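Local coordinates for phospholipase C-beta (PLC-beta) (Sepia officinalis, PDB 3QR0), which belongs to the phospholipase C-beta family and joins a PH domain, EF-hand-like modules, an X/Y TIM barrel and a C2 domain in one chain, at residues K24-L29 and S127-K132; L65-V70 and E135-Y140; R161-E166 and I208-F213. All coordinates share one frame; numbering follows the deposited sequence.

Contact 1 (K24-L29 and S127-K132); sequences KGDKFL and SSVAKK
Asp26 and Phe28 meet segment 127-132 at one methyl, Val129 CG1, and so illustrate a helix lying over an inner strand of a sheet, with one methyl at the join. The segment 24-29 begins with Lys24, the last residue of a short helix, whose side chain curls round to the next residue so that NZ donates to the carbonyl O of Gly25 at 3.0 Å. Gly25 itself leaves the helical path with a phi of 109°. At these backbone angles a beta carbon would press on the carbonyl of Lys24, and glycine has none. Asp26 comes next and directs its side chain at the helix, the side chains of Asp26 and Val129 coming from opposite directions. Its OD2 lies 3.8 Å from Val129 CG1, a plain van der Waals touch. The same oxygen accepts from two donors, Trp133 NE1 from the next turn of the helix and Gln21 NE2. The carboxylate is thereby fixed beside an apolar methyl. Lys27 points away from the helix and touches Glu40 and Phe94. Phe28 leaves the backbone alongside the helix, and its ring end closes the gap: CG stands anti to the carbonyl carbon (chi1 -68°), and CZ comes to 3.9 Å from Val129 CG1. The methyl approaches the ring obliquely, while Trp133 adds an edge-to-face meeting. On the helix side, CG1 of Val129 reaches across because it lies anti to the backbone N (chi1 170°). All this belongs to the PH-domain fold, in which a C-terminal helix packs on a strongly bent antiparallel sheet. Strand 26-31 runs between strands 39-45 and 118-124, and Ala124 of the latter touches Phe28, Val129 and Ala130, closing the wedge between helix and sheet.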
loop_
_atom_site.group_PDB
_atom_site.type_symbol
_atom_site.label_atom_id
_atom_site.label_comp_id
_atom_site.label_asym_id
_atom_site.label_seq_id
_atom_site.Cartn_x
_atom_site.Cartn_y
_atom_site.Cartn_z
ATOM N N LYS A 24 -13.976 17.516 20.951
ATOM C CA LYS A 24 -14.618 17.508 22.259
ATOM C C LYS A 24 -14.918 16.067 22.683
ATOM O O LYS A 24 -14.616 15.662 23.804
ATOM C CB LYS A 24 -15.913 18.323 22.210
ATOM C CG LYS A 24 -16.846 18.117 23.389
ATOM C CD LYS A 24 -18.139 18.898 23.214
ATOM C CE LYS A 24 -19.138 18.183 22.313
ATOM N NZ LYS A 24 -19.689 16.955 22.936
ATOM N N GLY A 25 -15.533 15.313 21.778
ATOM C CA GLY A 25 -15.769 13.893 21.987
ATOM C C GLY A 25 -17.223 13.567 22.221
ATOM O O GLY A 25 -18.026 14.446 22.529
ATOM N N ASP A 26 -17.551 12.291 22.069
ATOM C CA ASP A 26 -18.899 11.801 22.299
ATOM C C ASP A 26 -18.863 10.617 23.269
ATOM O O ASP A 26 -17.836 9.946 23.423
ATOM C CB ASP A 26 -19.560 11.405 20.970
ATOM C CG ASP A 26 -20.219 12.588 20.262
ATOM O OD1 ASP A 26 -20.992 13.326 20.911
ATOM O OD2 ASP A 26 -19.978 12.768 19.052
ATOM N N LYS A 27 -19.991 10.390 23.929
ATOM C CA LYS A 27 -20.126 9.311 24.894
ATOM C C LYS A 27 -20.491 8.025 24.164
ATOM O O LYS A 27 -21.344 8.027 23.276
ATOM C CB LYS A 27 -21.188 9.665 25.940
ATOM C CG LYS A 27 -20.879 10.959 26.697
ATOM C CD LYS A 27 -22.118 11.608 27.323
ATOM C CE LYS A 27 -22.310 11.228 28.780
ATOM N NZ LYS A 27 -23.152 12.223 29.507
ATOM N N PHE A 28 -19.812 6.937 24.518
ATOM C CA PHE A 28 -20.103 5.614 23.966
ATOM C C PHE A 28 -20.059 4.585 25.077
ATOM O O PHE A 28 -19.342 4.764 26.058
ATOM C CB PHE A 28 -19.053 5.198 22.936
ATOM C CG PHE A 28 -19.064 6.005 21.667
ATOM C CD1 PHE A 28 -19.726 5.536 20.538
ATOM C CD2 PHE A 28 -18.367 7.203 21.584
ATOM C CE1 PHE A 28 -19.719 6.262 19.353
ATOM C CE2 PHE A 28 -18.355 7.940 20.404
ATOM C CZ PHE A 28 -19.035 7.467 19.285
ATOM N N LEU A 29 -20.812 3.502 24.916
ATOM C CA LEU A 29 -20.607 2.325 25.750
ATOM C C LEU A 29 -19.655 1.403 25.006
ATOM O O LEU A 29 -19.875 1.092 23.838
ATOM C CB LEU A 29 -21.919 1.599 26.056
ATOM C CG LEU A 29 -22.867 2.275 27.047
ATOM C CD1 LEU A 29 -24.060 1.359 27.348
ATOM C CD2 LEU A 29 -22.169 2.669 28.350
ATOM N N SER A 127 -28.166 7.149 16.219
ATOM C CA SER A 127 -27.695 6.696 14.915
ATOM C C SER A 127 -26.856 7.750 14.193
ATOM O O SER A 127 -25.929 7.402 13.471
ATOM C CB SER A 127 -28.874 6.251 14.040
ATOM O OG SER A 127 -29.682 7.350 13.661
ATOM N N SER A 128 -27.168 9.027 14.400
ATOM C CA SER A 128 -26.423 10.114 13.757
ATOM C C SER A 128 -24.971 10.196 14.235
ATOM O O SER A 128 -24.065 10.407 13.433
ATOM C CB SER A 128 -27.119 11.454 13.992
ATOM O OG SER A 128 -28.400 11.449 13.392
ATOM N N VAL A 129 -24.763 10.038 15.538
ATOM C CA VAL A 129 -23.423 10.034 16.113
ATOM C C VAL A 129 -22.606 8.849 15.584
ATOM O O VAL A 129 -21.451 9.014 15.205
ATOM C CB VAL A 129 -23.467 9.993 17.664
ATOM C CG1 VAL A 129 -22.080 9.744 18.239
ATOM C CG2 VAL A 129 -24.061 11.293 18.220
ATOM N N ALA A 130 -23.213 7.665 15.548
ATOM C CA ALA A 130 -22.540 6.472 15.028
ATOM C C ALA A 130 -22.113 6.665 13.572
ATOM O O ALA A 130 -20.997 6.301 13.193
ATOM C CB ALA A 130 -23.440 5.240 15.159
ATOM N N LYS A 131 -23.006 7.232 12.767
ATOM C CA LYS A 131 -22.728 7.476 11.354
ATOM C C LYS A 131 -21.620 8.512 11.181
ATOM O O LYS A 131 -20.661 8.279 10.446
ATOM C CB LYS A 131 -24.000 7.924 10.621
ATOM C CG LYS A 131 -23.827 8.091 9.116
ATOM C CD LYS A 131 -25.164 8.347 8.431
ATOM C CE LYS A 131 -24.984 8.630 6.946
ATOM N NZ LYS A 131 -26.282 8.962 6.294
ATOM N N LYS A 132 -21.743 9.646 11.868
ATOM C CA LYS A 132 -20.744 10.714 11.763
ATOM C C LYS A 132 -19.340 10.231 12.133
ATOM O O LYS A 132 -18.382 10.516 11.414
ATOM C CB LYS A 132 -21.119 11.918 12.629
ATOM C CG LYS A 132 -20.147 13.089 12.488
ATOM C CD LYS A 132 -20.849 14.437 12.552
ATOM C CE LYS A 132 -19.970 15.562 11.997
ATOM N NZ LYS A 132 -19.497 15.314 10.602
#

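Contact 2 (L65-V70 and E135-Y140); sequences LDLAYV and EEVFSY
Leu67 and Tyr140 bring their CA atoms to 7.1 Å, the nearest approach between the turn that follows strand 63-66 and the last turns of helix 127-141. Leu67 aims its side chain at the helix, and with CG anti to its carbonyl carbon (chi1 -66°) it divides its two methyls between two helical residues. CD2 meets Val137 CG1 at 3.9 Å, the two side chains crossing at about a right angle. Leu67 CD1 instead lies 3.8 Å from Tyr140 CB and meets the edge of the tyrosine ring at Tyr140 CD2, 4.1 Å away; here leucine and tyrosine run side by side in the same direction. In the PH domain this is the place where the chain passes from one outermost strand, 63-66, to the other, 70-75, beneath the closing helix. An Asx turn shapes the passage: Asp66 OD1 accepts from Ala68 N at 2.9 Å, and a salt bridge to Lys157 holds the same oxygen. Tyr140 folds back along its own helix, with Glu136 O 3.1 Å above the plane of its ring. That carbonyl also accepts from Tyr140 N and from Ser139 OG, the latter at 2.7 Å. Leu52 of strand 51-54 touches both Leu67 and Val137, and Ile73 lies against Val137.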
loop_
_atom_site.group_PDB
_atom_site.type_symbol
_atom_site.label_atom_id
_atom_site.label_comp_id
_atom_site.label_asym_id
_atom_site.label_seq_id
_atom_site.Cartn_x
_atom_site.Cartn_y
_atom_site.Cartn_z
ATOM N N LEU A 65 -6.145 4.360 20.061
ATOM C CA LEU A 65 -5.937 3.650 18.812
ATOM C C LEU A 65 -5.218 4.586 17.845
ATOM O O LEU A 65 -5.688 5.697 17.570
ATOM C CB LEU A 65 -7.263 3.201 18.204
ATOM C CG LEU A 65 -7.995 2.042 18.879
ATOM C CD1 LEU A 65 -9.321 1.790 18.167
ATOM C CD2 LEU A 65 -7.141 0.773 18.905
ATOM N N ASP A 66 -4.066 4.139 17.357
ATOM C CA ASP A 66 -3.310 4.860 16.342
ATOM C C ASP A 66 -4.018 4.613 15.018
ATOM O O ASP A 66 -4.068 3.476 14.539
ATOM C CB ASP A 66 -1.872 4.330 16.305
ATOM C CG ASP A 66 -0.960 5.123 15.380
ATOM O OD1 ASP A 66 -1.444 5.720 14.404
ATOM O OD2 ASP A 66 0.265 5.127 15.630
ATOM N N LEU A 67 -4.562 5.677 14.430
ATOM C CA LEU A 67 -5.360 5.550 13.211
ATOM C C LEU A 67 -4.540 5.061 12.008
ATOM O O LEU A 67 -5.115 4.642 11.002
ATOM C CB LEU A 67 -6.058 6.870 12.880
ATOM C CG LEU A 67 -7.120 7.334 13.880
ATOM C CD1 LEU A 67 -7.795 8.599 13.386
ATOM C CD2 LEU A 67 -8.161 6.247 14.139
ATOM N N ALA A 68 -3.213 5.089 12.131
ATOM C CA ALA A 68 -2.318 4.495 11.136
ATOM C C ALA A 68 -2.582 2.999 10.910
ATOM O O ALA A 68 -2.256 2.475 9.852
ATOM C CB ALA A 68 -0.865 4.711 11.533
ATOM N N TYR A 69 -3.152 2.316 11.902
ATOM C CA TYR A 69 -3.423 0.882 11.790
ATOM C C TYR A 69 -4.918 0.539 11.829
ATOM O O TYR A 69 -5.287 -0.630 11.870
ATOM C CB TYR A 69 -2.632 0.139 12.864
ATOM C CG TYR A 69 -1.184 0.595 12.886
ATOM C CD1 TYR A 69 -0.371 0.429 11.768
ATOM C CD2 TYR A 69 -0.644 1.229 14.001
ATOM C CE1 TYR A 69 0.944 0.872 11.762
ATOM C CE2 TYR A 69 0.673 1.677 14.005
ATOM C CZ TYR A 69 1.460 1.495 12.886
ATOM O OH TYR A 69 2.766 1.929 12.885
ATOM N N VAL A 70 -5.776 1.557 11.788
ATOM C CA VAL A 70 -7.216 1.328 11.703
ATOM C C VAL A 70 -7.548 0.908 10.272
ATOM O O VAL A 70 -7.091 1.531 9.308
ATOM C CB VAL A 70 -8.033 2.565 12.133
ATOM C CG1 VAL A 70 -9.480 2.446 11.666
ATOM C CG2 VAL A 70 -7.961 2.730 13.656
ATOM N N GLU A 135 -17.947 7.793 9.372
ATOM C CA GLU A 135 -17.504 8.485 8.163
ATOM C C GLU A 135 -16.223 9.281 8.393
ATOM O O GLU A 135 -15.328 9.272 7.556
ATOM C CB GLU A 135 -18.600 9.404 7.631
ATOM C CG GLU A 135 -19.793 8.635 7.101
ATOM C CD GLU A 135 -20.930 9.529 6.664
ATOM O OE1 GLU A 135 -21.249 10.499 7.390
ATOM O OE2 GLU A 135 -21.518 9.249 5.595
ATOM N N GLU A 136 -16.139 9.958 9.531
ATOM C CA GLU A 136 -14.982 10.803 9.824
ATOM C C GLU A 136 -13.729 9.978 10.076
ATOM O O GLU A 136 -12.689 10.226 9.466
ATOM C CB GLU A 136 -15.265 11.719 11.021
ATOM C CG GLU A 136 -16.234 12.860 10.717
ATOM C CD GLU A 136 -15.729 13.815 9.646
ATOM O OE1 GLU A 136 -14.513 14.107 9.616
ATOM O OE2 GLU A 136 -16.561 14.285 8.835
ATOM N N VAL A 137 -13.834 8.992 10.965
ATOM C CA VAL A 137 -12.680 8.171 11.332
ATOM C C VAL A 137 -12.143 7.376 10.138
ATOM O O VAL A 137 -10.930 7.255 9.974
ATOM C CB VAL A 137 -13.005 7.228 12.504
ATOM C CG1 VAL A 137 -11.857 6.254 12.750
ATOM C CG2 VAL A 137 -13.291 8.038 13.755
ATOM N N PHE A 138 -13.038 6.848 9.303
ATOM C CA PHE A 138 -12.604 6.139 8.106
ATOM C C PHE A 138 -11.770 7.066 7.213
ATOM O O PHE A 138 -10.693 6.684 6.758
ATOM C CB PHE A 138 -13.786 5.572 7.316
ATOM C CG PHE A 138 -13.371 4.647 6.206
ATOM C CD1 PHE A 138 -13.196 3.290 6.448
ATOM C CD2 PHE A 138 -13.127 5.135 4.928
ATOM C CE1 PHE A 138 -12.789 2.422 5.428
ATOM C CE2 PHE A 138 -12.720 4.278 3.900
ATOM C CZ PHE A 138 -12.556 2.914 4.155
ATOM N N SER A 139 -12.262 8.283 6.980
ATOM C CA SER A 139 -11.541 9.239 6.141
ATOM C C SER A 139 -10.149 9.561 6.705
ATOM O O SER A 139 -9.215 9.733 5.935
ATOM C CB SER A 139 -12.360 10.522 5.895
ATOM O OG SER A 139 -12.408 11.347 7.046
ATOM N N TYR A 140 -10.000 9.605 8.032
ATOM C CA TYR A 140 -8.689 9.889 8.639
ATOM C C TYR A 140 -7.732 8.713 8.502
ATOM O O TYR A 140 -6.535 8.916 8.321
ATOM C CB TYR A 140 -8.779 10.248 10.133
ATOM C CG TYR A 140 -9.831 11.258 10.511
ATOM C CD1 TYR A 140 -10.159 12.326 9.674
ATOM C CD2 TYR A 140 -10.477 11.167 11.732
ATOM C CE1 TYR A 140 -11.143 13.250 10.047
ATOM C CE2 TYR A 140 -11.442 12.075 12.110
ATOM C CZ TYR A 140 -11.775 13.111 11.273
ATOM O OH TYR A 140 -12.750 13.996 11.679
#

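Contact 3 (R161-E166 and I208-F213); sequences RLTTVE and IDLKAF
Phe213 presents its ring edge to Leu162 and Thr163, and two methyl groups meet it there, both near the ring plane. Thr163 CG2 comes in obliquely and sits 3.4 Å from Phe213 CD2, a tight fit for a methyl and an aromatic carbon. Leu162 crosses the phenylalanine at about a right angle, its CD1 3.9 Å from Phe213 CZ and its CB beside CE2. The ring reaches the helix because its CG is anti to the backbone N (chi1 -158°). Leu210 adds CD1 at 4.1 Å from Thr163 CG2, on the more exposed margin. Trp200 stacks on the phenylalanine ring, and the ring of Tyr159 meets it nearly parallel. Thr163 turns its hydroxyl back to Tyr159 O, so that the methyl is what faces across. Within 161-166, a wider pi-type turn joins Glu166 N to Arg161 O, and Arg161 NE and NH2 both grip Glu166 OE2, each at 3.1 Å. Lys179 takes the other carboxylate oxygen. Within this EF-hand-like region, the chemistry implies a join that is apolar between the two segments, with polar groups paired inside 161-166 or with neighbours such as Tyr159, whose OH bonds Phe213 O.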
loop_
_atom_site.group_PDB
_atom_site.type_symbol
_atom_site.label_atom_id
_atom_site.label_comp_id
_atom_site.label_asym_id
_atom_site.label_seq_id
_atom_site.Cartn_x
_atom_site.Cartn_y
_atom_site.Cartn_z
ATOM N N ARG A 161 0.148 13.576 20.332
ATOM C CA ARG A 161 -0.097 12.503 21.280
ATOM C C ARG A 161 0.211 12.991 22.698
ATOM O O ARG A 161 -0.599 12.822 23.614
ATOM C CB ARG A 161 0.732 11.259 20.971
ATOM C CG ARG A 161 0.230 10.061 21.747
ATOM C CD ARG A 161 1.140 8.871 21.688
ATOM N NE ARG A 161 0.906 7.988 22.832
ATOM C CZ ARG A 161 1.285 6.715 22.909
ATOM N NH1 ARG A 161 1.917 6.126 21.899
ATOM N NH2 ARG A 161 1.017 6.024 24.009
ATOM N N LEU A 162 1.376 13.609 22.864
ATOM C CA LEU A 162 1.819 14.079 24.174
ATOM C C LEU A 162 0.924 15.166 24.775
ATOM O O LEU A 162 0.710 15.184 25.990
ATOM C CB LEU A 162 3.270 14.570 24.103
ATOM C CG LEU A 162 4.304 13.460 23.886
ATOM C CD1 LEU A 162 5.674 14.054 23.633
ATOM C CD2 LEU A 162 4.348 12.504 25.082
ATOM N N THR A 163 0.404 16.057 23.933
ATOM C CA THR A 163 -0.394 17.192 24.404
ATOM C C THR A 163 -1.911 16.944 24.407
ATOM O O THR A 163 -2.672 17.810 24.829
ATOM C CB THR A 163 -0.095 18.464 23.584
ATOM O OG1 THR A 163 -0.445 18.261 22.206
ATOM C CG2 THR A 163 1.378 18.829 23.698
ATOM N N THR A 164 -2.353 15.777 23.940
ATOM C CA THR A 164 -3.779 15.432 23.992
ATOM C C THR A 164 -4.003 14.115 24.728
ATOM O O THR A 164 -4.671 14.090 25.757
ATOM C CB THR A 164 -4.419 15.378 22.583
ATOM O OG1 THR A 164 -3.907 14.255 21.852
ATOM C CG2 THR A 164 -4.130 16.662 21.817
ATOM N N VAL A 165 -3.431 13.029 24.214
ATOM C CA VAL A 165 -3.627 11.703 24.812
ATOM C C VAL A 165 -2.968 11.588 26.185
ATOM O O VAL A 165 -3.598 11.139 27.147
ATOM C CB VAL A 165 -3.067 10.578 23.917
ATOM C CG1 VAL A 165 -3.303 9.214 24.566
ATOM C CG2 VAL A 165 -3.691 10.632 22.532
ATOM N N GLU A 166 -1.704 11.995 26.268
ATOM C CA GLU A 166 -0.894 11.801 27.476
ATOM C C GLU A 166 -0.962 12.955 28.468
ATOM O O GLU A 166 -0.423 12.850 29.570
ATOM C CB GLU A 166 0.573 11.578 27.099
ATOM C CG GLU A 166 0.804 10.455 26.101
ATOM C CD GLU A 166 0.333 9.105 26.608
ATOM O OE1 GLU A 166 0.371 8.882 27.836
ATOM O OE2 GLU A 166 -0.066 8.268 25.772
ATOM N N ILE A 208 5.839 18.659 32.436
ATOM C CA ILE A 208 6.068 19.949 31.788
ATOM C C ILE A 208 4.742 20.667 31.546
ATOM O O ILE A 208 3.771 20.047 31.123
ATOM C CB ILE A 208 6.786 19.777 30.432
ATOM C CG1 ILE A 208 8.035 18.903 30.587
ATOM C CG2 ILE A 208 7.151 21.137 29.847
ATOM C CD1 ILE A 208 8.775 18.664 29.290
ATOM N N ASP A 209 4.710 21.972 31.805
ATOM C CA ASP A 209 3.506 22.769 31.576
ATOM C C ASP A 209 3.205 22.874 30.082
ATOM O O ASP A 209 4.120 23.022 29.268
ATOM C CB ASP A 209 3.660 24.181 32.161
ATOM C CG ASP A 209 3.696 24.194 33.682
ATOM O OD1 ASP A 209 4.026 25.252 34.255
ATOM O OD2 ASP A 209 3.397 23.157 34.311
ATOM N N LEU A 210 1.921 22.802 29.733
ATOM C CA LEU A 210 1.479 22.946 28.345
ATOM C C LEU A 210 1.979 24.249 27.732
ATOM O O LEU A 210 2.364 24.274 26.562
ATOM C CB LEU A 210 -0.051 22.892 28.252
ATOM C CG LEU A 210 -0.658 23.024 26.847
ATOM C CD1 LEU A 210 -0.110 21.947 25.908
ATOM C CD2 LEU A 210 -2.170 22.953 26.910
ATOM N N LYS A 211 1.970 25.319 28.529
ATOM C CA LYS A 211 2.449 26.637 28.095
ATOM C C LYS A 211 3.875 26.568 27.557
ATOM O O LYS A 211 4.167 27.120 26.496
ATOM C CB LYS A 211 2.406 27.637 29.256
ATOM C CG LYS A 211 1.008 27.970 29.757
ATOM C CD LYS A 211 1.039 28.530 31.173
ATOM C CE LYS A 211 -0.367 28.680 31.732
ATOM N NZ LYS A 211 -0.373 29.269 33.100
ATOM N N ALA A 212 4.751 25.888 28.294
ATOM C CA ALA A 212 6.164 25.768 27.924
ATOM C C ALA A 212 6.415 24.694 26.862
ATOM O O ALA A 212 7.517 24.603 26.322
ATOM C CB ALA A 212 7.007 25.480 29.163
ATOM N N PHE A 213 5.395 23.888 26.571
ATOM C CA PHE A 213 5.523 22.748 25.665
ATOM C C PHE A 213 4.953 23.076 24.279
ATOM O O PHE A 213 3.959 22.497 23.846
ATOM C CB PHE A 213 4.817 21.535 26.280
ATOM C CG PHE A 213 5.284 20.210 25.740
ATOM C CD1 PHE A 213 6.445 19.620 26.224
ATOM C CD2 PHE A 213 4.552 19.540 24.772
ATOM C CE1 PHE A 213 6.872 18.388 25.741
ATOM C CE2 PHE A 213 4.978 18.312 24.282
ATOM C CZ PHE A 213 6.139 17.737 24.772
#

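How the contacts relate
Contacts 1 and 2 share helix 127-141 and the same PH-domain sheet, with centres 15 Å apart: the helix's first turns close over strand 26-31, its last over the turn after strand 63-66. Contact 3 belongs to the EF-hand-like region, its nearest atoms about 7 Å from contact 2 and about 10 Å from contact 1. Contact 2 is fully buried and mainly aliphatic, with one tyrosine edge, and contact 3 is mostly buried but built round an aromatic rim. Contact 1 is only partly buried, and there a carboxylate shares the interface with a methyl. All three rest on van der Waals packing across the segments, the polar bonds lying within a segment or going to residues outside the pair.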